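Long-range contacts in particle-associated glycoside hydrolase (Acinetobacter phage Fri1, PDB 6C72), which serves as the phage tail spike and degrades the capsular polysaccharide of its Acinetobacter baumannii host, consistent with a role as a glycosidase during virus entry: residues F259-L265 with F282-Q288; V502-R508 with Y590-L596. One frame throughout, in Å; residues are numbered along the deposited sequence.

Interaction 1 of 2, residues F259-L265 with F282-Q288; sequences FENCNFL and FKNCTFQ. With ZN (zinc ion), chain M.
F259-L265 and F282-Q288 are successive rungs of the right-handed parallel beta-helix of a tailspike, stacked residue on residue from F259 over F282 to L265 over Q288. At the bend, N261 and N284 both take left-handed helical backbone angles, which turn the chain between two short strands. There N284 ND2 donates to N261 OD1 at 2.7 Å; the amide planes stand 88° apart, and ND2 meets the oxygen nearly end-on to its C=O bond. N261 OD1 also accepts from S228 OG of the second subunit. Backbone bonds run on both sides of the bend, from K283 N to F259 O and from T286 N to C262 O. Between them C262 N points at C285 SG, a long N-H...S bond of 3.6 Å. Toward the helix interior lie the like-on-like columns common in beta-helices. The F259 and F282 rings are near parallel but slid apart, with F259 CD1 3.5 Å from F282 CE2 over the F282 face. F264 and F287 repeat this at a 21° tilt, F264 CD2 lying 3.4 Å from F287 CE2; F322 of the next rung meets F287 and continues that column. F264 CE2 also meets the edge of F282. On the outer side, N263 OD1 accepts T286 OG1 on a lone pair at 2.7 Å, and a water bridges the same oxygen to N284 O. OG1 lies between the backbone N and the carbonyl carbon (chi1 75°), which turns it to N263; it in turn accepts from Q288 NE2 of its own segment (2.8 Å). E260, its chain extended, carries OE2 to a zinc ion at 2.4 Å; a water is a further ligand. OE1 is held by Y258 OH, and OE2 also accepts from N256 of the second subunit. K283 runs alongside E260, CD to CD, then its bent end leads off, leaving NZ 5.8 Å from E260 OE2, too far for a salt bridge.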
loop_
_atom_site.group_PDB
_atom_site.type_symbol
_atom_site.label_atom_id
_atom_site.label_comp_id
_atom_site.label_asym_id
_atom_site.label_seq_id
_atom_site.Cartn_x
_atom_site.Cartn_y
_atom_site.Cartn_z
ATOM N N PHE A 259 -8.929 -13.790 -1.834
ATOM C CA PHE A 259 -10.112 -13.946 -2.669
ATOM C C PHE A 259 -10.051 -12.938 -3.806
ATOM O O PHE A 259 -9.822 -11.746 -3.573
ATOM C CB PHE A 259 -11.401 -13.745 -1.859
ATOM C CG PHE A 259 -11.484 -14.621 -0.640
ATOM C CD1 PHE A 259 -10.890 -14.225 0.561
ATOM C CD2 PHE A 259 -12.144 -15.839 -0.695
ATOM C CE1 PHE A 259 -10.955 -15.028 1.691
ATOM C CE2 PHE A 259 -12.221 -16.657 0.435
ATOM C CZ PHE A 259 -11.617 -16.247 1.642
ATOM N N GLU A 260 -10.245 -13.419 -5.031
ATOM C CA GLU A 260 -10.252 -12.543 -6.193
ATOM C C GLU A 260 -11.356 -12.960 -7.151
ATOM O O GLU A 260 -11.581 -14.151 -7.353
ATOM C CB GLU A 260 -8.913 -12.557 -6.925
ATOM C CG GLU A 260 -8.823 -11.485 -7.988
ATOM C CD GLU A 260 -7.475 -11.463 -8.657
ATOM O OE1 GLU A 260 -6.537 -12.082 -8.099
ATOM O OE2 GLU A 260 -7.355 -10.844 -9.736
ATOM N N ASN A 261 -12.041 -11.981 -7.734
ATOM C CA ASN A 261 -13.064 -12.251 -8.745
ATOM C C ASN A 261 -14.171 -13.140 -8.189
ATOM O O ASN A 261 -14.669 -14.030 -8.874
ATOM C CB ASN A 261 -12.450 -12.875 -10.000
ATOM C CG ASN A 261 -11.442 -11.957 -10.668
ATOM O OD1 ASN A 261 -11.755 -10.815 -10.997
ATOM N ND2 ASN A 261 -10.218 -12.448 -10.852
ATOM N N CYS A 262 -14.516 -12.941 -6.923
ATOM C CA CYS A 262 -15.563 -13.715 -6.270
ATOM C C CYS A 262 -16.784 -12.839 -6.040
ATOM O O CYS A 262 -16.670 -11.633 -5.837
ATOM C CB CYS A 262 -15.076 -14.299 -4.932
ATOM S SG CYS A 262 -13.791 -15.582 -5.103
ATOM N N ASN A 263 -17.959 -13.446 -6.068
ATOM C CA ASN A 263 -19.205 -12.721 -5.855
ATOM C C ASN A 263 -19.966 -13.399 -4.735
ATOM O O ASN A 263 -20.526 -14.487 -4.922
ATOM C CB ASN A 263 -20.045 -12.663 -7.126
ATOM C CG ASN A 263 -19.323 -11.961 -8.247
ATOM O OD1 ASN A 263 -19.085 -10.764 -8.167
ATOM N ND2 ASN A 263 -18.978 -12.694 -9.302
ATOM N N PHE A 264 -19.982 -12.766 -3.575
ATOM C CA PHE A 264 -20.710 -13.295 -2.428
ATOM C C PHE A 264 -22.093 -12.650 -2.441
ATOM O O PHE A 264 -22.263 -11.486 -2.066
ATOM C CB PHE A 264 -19.914 -13.044 -1.154
ATOM C CG PHE A 264 -18.489 -13.546 -1.247
ATOM C CD1 PHE A 264 -18.204 -14.890 -1.095
ATOM C CD2 PHE A 264 -17.445 -12.687 -1.534
ATOM C CE1 PHE A 264 -16.908 -15.366 -1.194
ATOM C CE2 PHE A 264 -16.141 -13.162 -1.632
ATOM C CZ PHE A 264 -15.876 -14.502 -1.450
ATOM N N LEU A 265 -23.086 -13.403 -2.916
ATOM C CA LEU A 265 -24.394 -12.827 -3.190
ATOM C C LEU A 265 -25.342 -13.092 -2.032
ATOM O O LEU A 265 -24.900 -13.179 -0.881
ATOM C CB LEU A 265 -24.964 -13.375 -4.499
ATOM C CG LEU A 265 -24.035 -13.290 -5.711
ATOM C CD1 LEU A 265 -24.700 -13.916 -6.954
ATOM C CD2 LEU A 265 -23.613 -11.856 -6.001
ATOM N N PHE A 282 -9.484 -9.216 -0.144
ATOM C CA PHE A 282 -10.469 -9.342 -1.206
ATOM C C PHE A 282 -10.094 -8.357 -2.304
ATOM O O PHE A 282 -9.909 -7.170 -2.032
ATOM C CB PHE A 282 -11.879 -9.049 -0.691
ATOM C CG PHE A 282 -12.359 -10.007 0.368
ATOM C CD1 PHE A 282 -12.090 -9.770 1.715
ATOM C CD2 PHE A 282 -13.096 -11.133 0.024
ATOM C CE1 PHE A 282 -12.545 -10.646 2.705
ATOM C CE2 PHE A 282 -13.550 -12.006 1.004
ATOM C CZ PHE A 282 -13.272 -11.764 2.347
ATOM N N LYS A 283 -9.955 -8.854 -3.530
ATOM C CA LYS A 283 -9.654 -8.028 -4.692
ATOM C C LYS A 283 -10.676 -8.305 -5.783
ATOM O O LYS A 283 -10.862 -9.459 -6.178
ATOM C CB LYS A 283 -8.246 -8.301 -5.214
ATOM C CG LYS A 283 -7.822 -7.359 -6.330
ATOM C CD LYS A 283 -6.726 -8.000 -7.163
ATOM C CE LYS A 283 -5.356 -7.782 -6.541
ATOM N NZ LYS A 283 -4.784 -6.449 -6.963
ATOM N N ASN A 284 -11.335 -7.248 -6.266
ATOM C CA ASN A 284 -12.335 -7.354 -7.336
ATOM C C ASN A 284 -13.400 -8.391 -6.988
ATOM O O ASN A 284 -13.763 -9.246 -7.805
ATOM C CB ASN A 284 -11.681 -7.659 -8.688
ATOM C CG ASN A 284 -12.627 -7.414 -9.870
ATOM O OD1 ASN A 284 -13.458 -6.496 -9.846
ATOM N ND2 ASN A 284 -12.505 -8.245 -10.913
ATOM N N CYS A 285 -13.851 -8.364 -5.740
ATOM C CA CYS A 285 -14.949 -9.200 -5.284
ATOM C C CYS A 285 -16.161 -8.319 -5.036
ATOM O O CYS A 285 -16.026 -7.118 -4.845
ATOM C CB CYS A 285 -14.570 -9.953 -4.001
ATOM S SG CYS A 285 -13.152 -11.057 -4.213
ATOM N N THR A 286 -17.351 -8.908 -5.030
ATOM C CA THR A 286 -18.552 -8.150 -4.713
ATOM C C THR A 286 -19.290 -8.808 -3.559
ATOM O O THR A 286 -19.109 -9.996 -3.280
ATOM C CB THR A 286 -19.507 -8.010 -5.918
ATOM O OG1 THR A 286 -20.188 -9.247 -6.159
ATOM C CG2 THR A 286 -18.762 -7.578 -7.183
ATOM N N PHE A 287 -20.076 -8.005 -2.849
ATOM C CA PHE A 287 -20.924 -8.467 -1.753
ATOM C C PHE A 287 -22.299 -7.849 -1.975
ATOM O O PHE A 287 -22.449 -6.627 -1.875
ATOM C CB PHE A 287 -20.344 -8.073 -0.388
ATOM C CG PHE A 287 -18.896 -8.482 -0.188
ATOM C CD1 PHE A 287 -17.857 -7.680 -0.646
ATOM C CD2 PHE A 287 -18.583 -9.675 0.460
ATOM C CE1 PHE A 287 -16.535 -8.044 -0.469
ATOM C CE2 PHE A 287 -17.262 -10.054 0.652
ATOM C CZ PHE A 287 -16.231 -9.236 0.187
ATOM N N GLN A 288 -23.291 -8.666 -2.329
ATOM C CA GLN A 288 -24.551 -8.130 -2.843
ATOM C C GLN A 288 -25.736 -8.818 -2.184
ATOM O O GLN A 288 -25.835 -10.046 -2.219
ATOM C CB GLN A 288 -24.636 -8.281 -4.368
ATOM C CG GLN A 288 -23.302 -8.099 -5.062
ATOM C CD GLN A 288 -23.427 -7.769 -6.533
ATOM O OE1 GLN A 288 -24.217 -6.900 -6.920
ATOM N NE2 GLN A 288 -22.639 -8.448 -7.364
HETATM ZN ZN ZN M . -5.089 -10.277 -10.207
HETATM O O HOH W 1 -16.342 -9.922 -8.979
HETATM O O HOH W 2 -5.454 -8.336 -11.083
#

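Interaction 2 of 2, residues V502-R508 with Y590-L596; sequences VLTVPLR and YSKVTWL
R508 reaches across one face of Y590 at a slant, with CD over the ring and the guanidinium, 21° from the ring plane, over the hydroxyl. R508 CD sits 3.7 Å from the ring centroid, 17° off the normal, a CH-pi contact. Further out, Y590 OH lies over the centre of the guanidinium, 3.3 Å from R508 CZ. The straight chain of R508 (chi2 -179°) carries first CD, then the guanidinium, along the tyrosine. R508 NE is hydrogen-bonded to N538, and the side chain packs on D519 of the third subunit. P506 sits beside the backbone at the other end of Y590: its CG is 3.3 Å from Y590 O, and its CD meets V593 CG1. Beyond this loop the segments pair as antiparallel strands at the edge of the four-stranded C-terminal sheet. T504 and T594 form the hydrogen-bonded pair, each N bonded to the other's O at 2.9 Å, and L596 N donates to V502 O at 2.7 Å from above the carbonyl plane. On the other edge of their strand, V502 and L503 both face L565, a classic beta bulge. L503 and W595, the non-hydrogen-bonded pair, point the same way, with L503 CD2 3.7 Å from W595 CZ3. V593 CG2, of the same segment as W595, sits over the rim of one indole face; NE1 is tied to E489, and R491 makes a cation-pi contact with the ring. On the face that carries T504 and T594, T504 OG1 meets L596 CD1 at 3.7 Å, its own bond going to T564. R508 makes no hydrogen bond to Y590: its contact is van der Waals and CH-pi, probably with some electrostatic attraction between the cation and the hydroxyl oxygen, whereas the strand end relies on directional backbone bonds.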
loop_
_atom_site.group_PDB
_atom_site.type_symbol
_atom_site.label_atom_id
_atom_site.label_comp_id
_atom_site.label_asym_id
_atom_site.label_seq_id
_atom_site.Cartn_x
_atom_site.Cartn_y
_atom_site.Cartn_z
ATOM N N VAL A 502 9.230 36.950 43.801
ATOM C CA VAL A 502 8.509 36.225 42.756
ATOM C C VAL A 502 9.373 36.047 41.505
ATOM O O VAL A 502 9.271 35.019 40.831
ATOM C CB VAL A 502 7.169 36.901 42.391
ATOM C CG1 VAL A 502 6.209 36.919 43.578
ATOM C CG2 VAL A 502 7.394 38.315 41.845
ATOM N N LEU A 503 10.235 37.017 41.177
ATOM C CA LEU A 503 11.007 36.897 39.941
ATOM C C LEU A 503 12.258 37.759 39.991
ATOM O O LEU A 503 12.384 38.666 40.815
ATOM C CB LEU A 503 10.179 37.281 38.710
ATOM C CG LEU A 503 9.638 38.716 38.624
ATOM C CD1 LEU A 503 10.633 39.676 37.995
ATOM C CD2 LEU A 503 8.328 38.738 37.844
ATOM N N THR A 504 13.178 37.465 39.071
ATOM C CA THR A 504 14.395 38.239 38.855
ATOM C C THR A 504 14.524 38.507 37.364
ATOM O O THR A 504 14.571 37.565 36.566
ATOM C CB THR A 504 15.622 37.483 39.372
ATOM O OG1 THR A 504 15.507 37.306 40.788
ATOM C CG2 THR A 504 16.895 38.238 39.082
ATOM N N VAL A 505 14.575 39.781 36.986
ATOM C CA VAL A 505 14.666 40.163 35.578
ATOM C C VAL A 505 16.113 39.996 35.124
ATOM O O VAL A 505 17.042 40.190 35.923
ATOM C CB VAL A 505 14.160 41.599 35.344
ATOM C CG1 VAL A 505 12.684 41.712 35.691
ATOM C CG2 VAL A 505 14.969 42.581 36.164
ATOM N N PRO A 506 16.354 39.640 33.868
ATOM C CA PRO A 506 17.728 39.437 33.401
ATOM C C PRO A 506 18.435 40.765 33.171
ATOM O O PRO A 506 17.823 41.834 33.130
ATOM C CB PRO A 506 17.540 38.671 32.083
ATOM C CG PRO A 506 16.214 39.095 31.601
ATOM C CD PRO A 506 15.364 39.349 32.816
ATOM N N LEU A 507 19.750 40.675 33.002
ATOM C CA LEU A 507 20.530 41.839 32.609
ATOM C C LEU A 507 20.284 42.162 31.137
ATOM O O LEU A 507 19.577 41.435 30.427
ATOM C CB LEU A 507 22.015 41.591 32.863
ATOM C CG LEU A 507 22.440 41.566 34.329
ATOM C CD1 LEU A 507 23.819 40.959 34.478
ATOM C CD2 LEU A 507 22.406 42.984 34.874
ATOM N N ARG A 508 20.868 43.279 30.685
ATOM C CA ARG A 508 20.871 43.647 29.263
ATOM C C ARG A 508 19.473 43.573 28.659
ATOM O O ARG A 508 19.271 43.014 27.579
ATOM C CB ARG A 508 21.824 42.761 28.463
ATOM C CG ARG A 508 23.185 42.547 29.080
ATOM C CD ARG A 508 24.005 41.672 28.157
ATOM N NE ARG A 508 25.327 41.341 28.677
ATOM C CZ ARG A 508 26.231 40.654 27.989
ATOM N NH1 ARG A 508 25.952 40.233 26.758
ATOM N NH2 ARG A 508 27.410 40.387 28.525
ATOM N N TYR A 590 19.146 36.587 27.414
ATOM C CA TYR A 590 18.662 37.616 28.325
ATOM C C TYR A 590 17.187 37.905 28.085
ATOM O O TYR A 590 16.717 39.020 28.329
ATOM C CB TYR A 590 19.495 38.890 28.200
ATOM C CG TYR A 590 20.955 38.640 28.485
ATOM C CD1 TYR A 590 21.438 38.658 29.792
ATOM C CD2 TYR A 590 21.848 38.369 27.457
ATOM C CE1 TYR A 590 22.767 38.421 30.062
ATOM C CE2 TYR A 590 23.179 38.136 27.714
ATOM C CZ TYR A 590 23.632 38.164 29.018
ATOM O OH TYR A 590 24.955 37.922 29.279
ATOM N N SER A 591 16.446 36.897 27.627
ATOM C CA SER A 591 15.081 37.093 27.166
ATOM C C SER A 591 14.028 36.604 28.153
ATOM O O SER A 591 12.833 36.821 27.913
ATOM C CB SER A 591 14.888 36.392 25.820
ATOM O OG SER A 591 14.991 34.989 25.974
ATOM N N LYS A 592 14.425 35.983 29.262
ATOM C CA LYS A 592 13.456 35.386 30.169
ATOM C C LYS A 592 13.816 35.697 31.613
ATOM O O LYS A 592 14.988 35.653 31.997
ATOM C CB LYS A 592 13.369 33.862 29.978
ATOM C CG LYS A 592 12.502 33.405 28.807
ATOM C CD LYS A 592 12.924 32.031 28.297
ATOM C CE LYS A 592 12.795 30.932 29.391
ATOM N NZ LYS A 592 11.397 30.531 29.824
ATOM N N VAL A 593 12.787 35.977 32.417
ATOM C CA VAL A 593 12.984 36.193 33.843
ATOM C C VAL A 593 13.206 34.850 34.527
ATOM O O VAL A 593 12.915 33.783 33.975
ATOM C CB VAL A 593 11.784 36.914 34.474
ATOM C CG1 VAL A 593 11.417 38.128 33.678
ATOM C CG2 VAL A 593 10.607 35.952 34.602
ATOM N N THR A 594 13.725 34.908 35.752
ATOM C CA THR A 594 13.820 33.733 36.606
ATOM C C THR A 594 12.656 33.789 37.581
ATOM O O THR A 594 12.576 34.706 38.403
ATOM C CB THR A 594 15.146 33.671 37.357
ATOM O OG1 THR A 594 16.230 33.676 36.421
ATOM C CG2 THR A 594 15.191 32.398 38.187
ATOM N N TRP A 595 11.742 32.832 37.467
ATOM C CA TRP A 595 10.628 32.732 38.395
ATOM C C TRP A 595 11.089 32.086 39.691
ATOM O O TRP A 595 11.824 31.096 39.676
ATOM C CB TRP A 595 9.495 31.913 37.780
ATOM C CG TRP A 595 8.899 32.555 36.567
ATOM C CD1 TRP A 595 9.097 32.188 35.271
ATOM C CD2 TRP A 595 8.012 33.683 36.535
ATOM N NE1 TRP A 595 8.384 33.008 34.431
ATOM C CE2 TRP A 595 7.709 33.936 35.179
ATOM C CE3 TRP A 595 7.442 34.494 37.520
ATOM C CZ2 TRP A 595 6.858 34.965 34.778
ATOM C CZ3 TRP A 595 6.606 35.520 37.124
ATOM C CH2 TRP A 595 6.318 35.748 35.760
ATOM N N LEU A 596 10.666 32.656 40.812
ATOM C CA LEU A 596 11.118 32.183 42.118
ATOM C C LEU A 596 10.009 31.446 42.867
ATOM O O LEU A 596 8.824 31.683 42.627
ATOM C CB LEU A 596 11.633 33.357 42.937
ATOM C CG LEU A 596 12.707 34.110 42.155
ATOM C CD1 LEU A 596 13.083 35.401 42.855
ATOM C CD2 LEU A 596 13.922 33.217 41.948
#

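Overall arrangement
Interactions 1 and 2 belong to separate parts of the elongated chain, in series along it. Their centres are 69 Å apart and their nearest atoms about 54 Å apart. Interaction 1 lies in the beta-helix, about 15 Å from the chain centre; 502-508 with 590-596 lies in the C-terminal domain, about 55 Å from that centre. One joins successive parallel rungs, the other antiparallel strands. Both reach subunit interfaces, interaction 1 through E260, N261, K283 and N284 on the second subunit, R508 on D519 of the third, which in its own chain binds zinc with T521, S573 and N575. Another zinc ion lies about 7 Å from the N284 side chain, and one about 9 Å from that of V502.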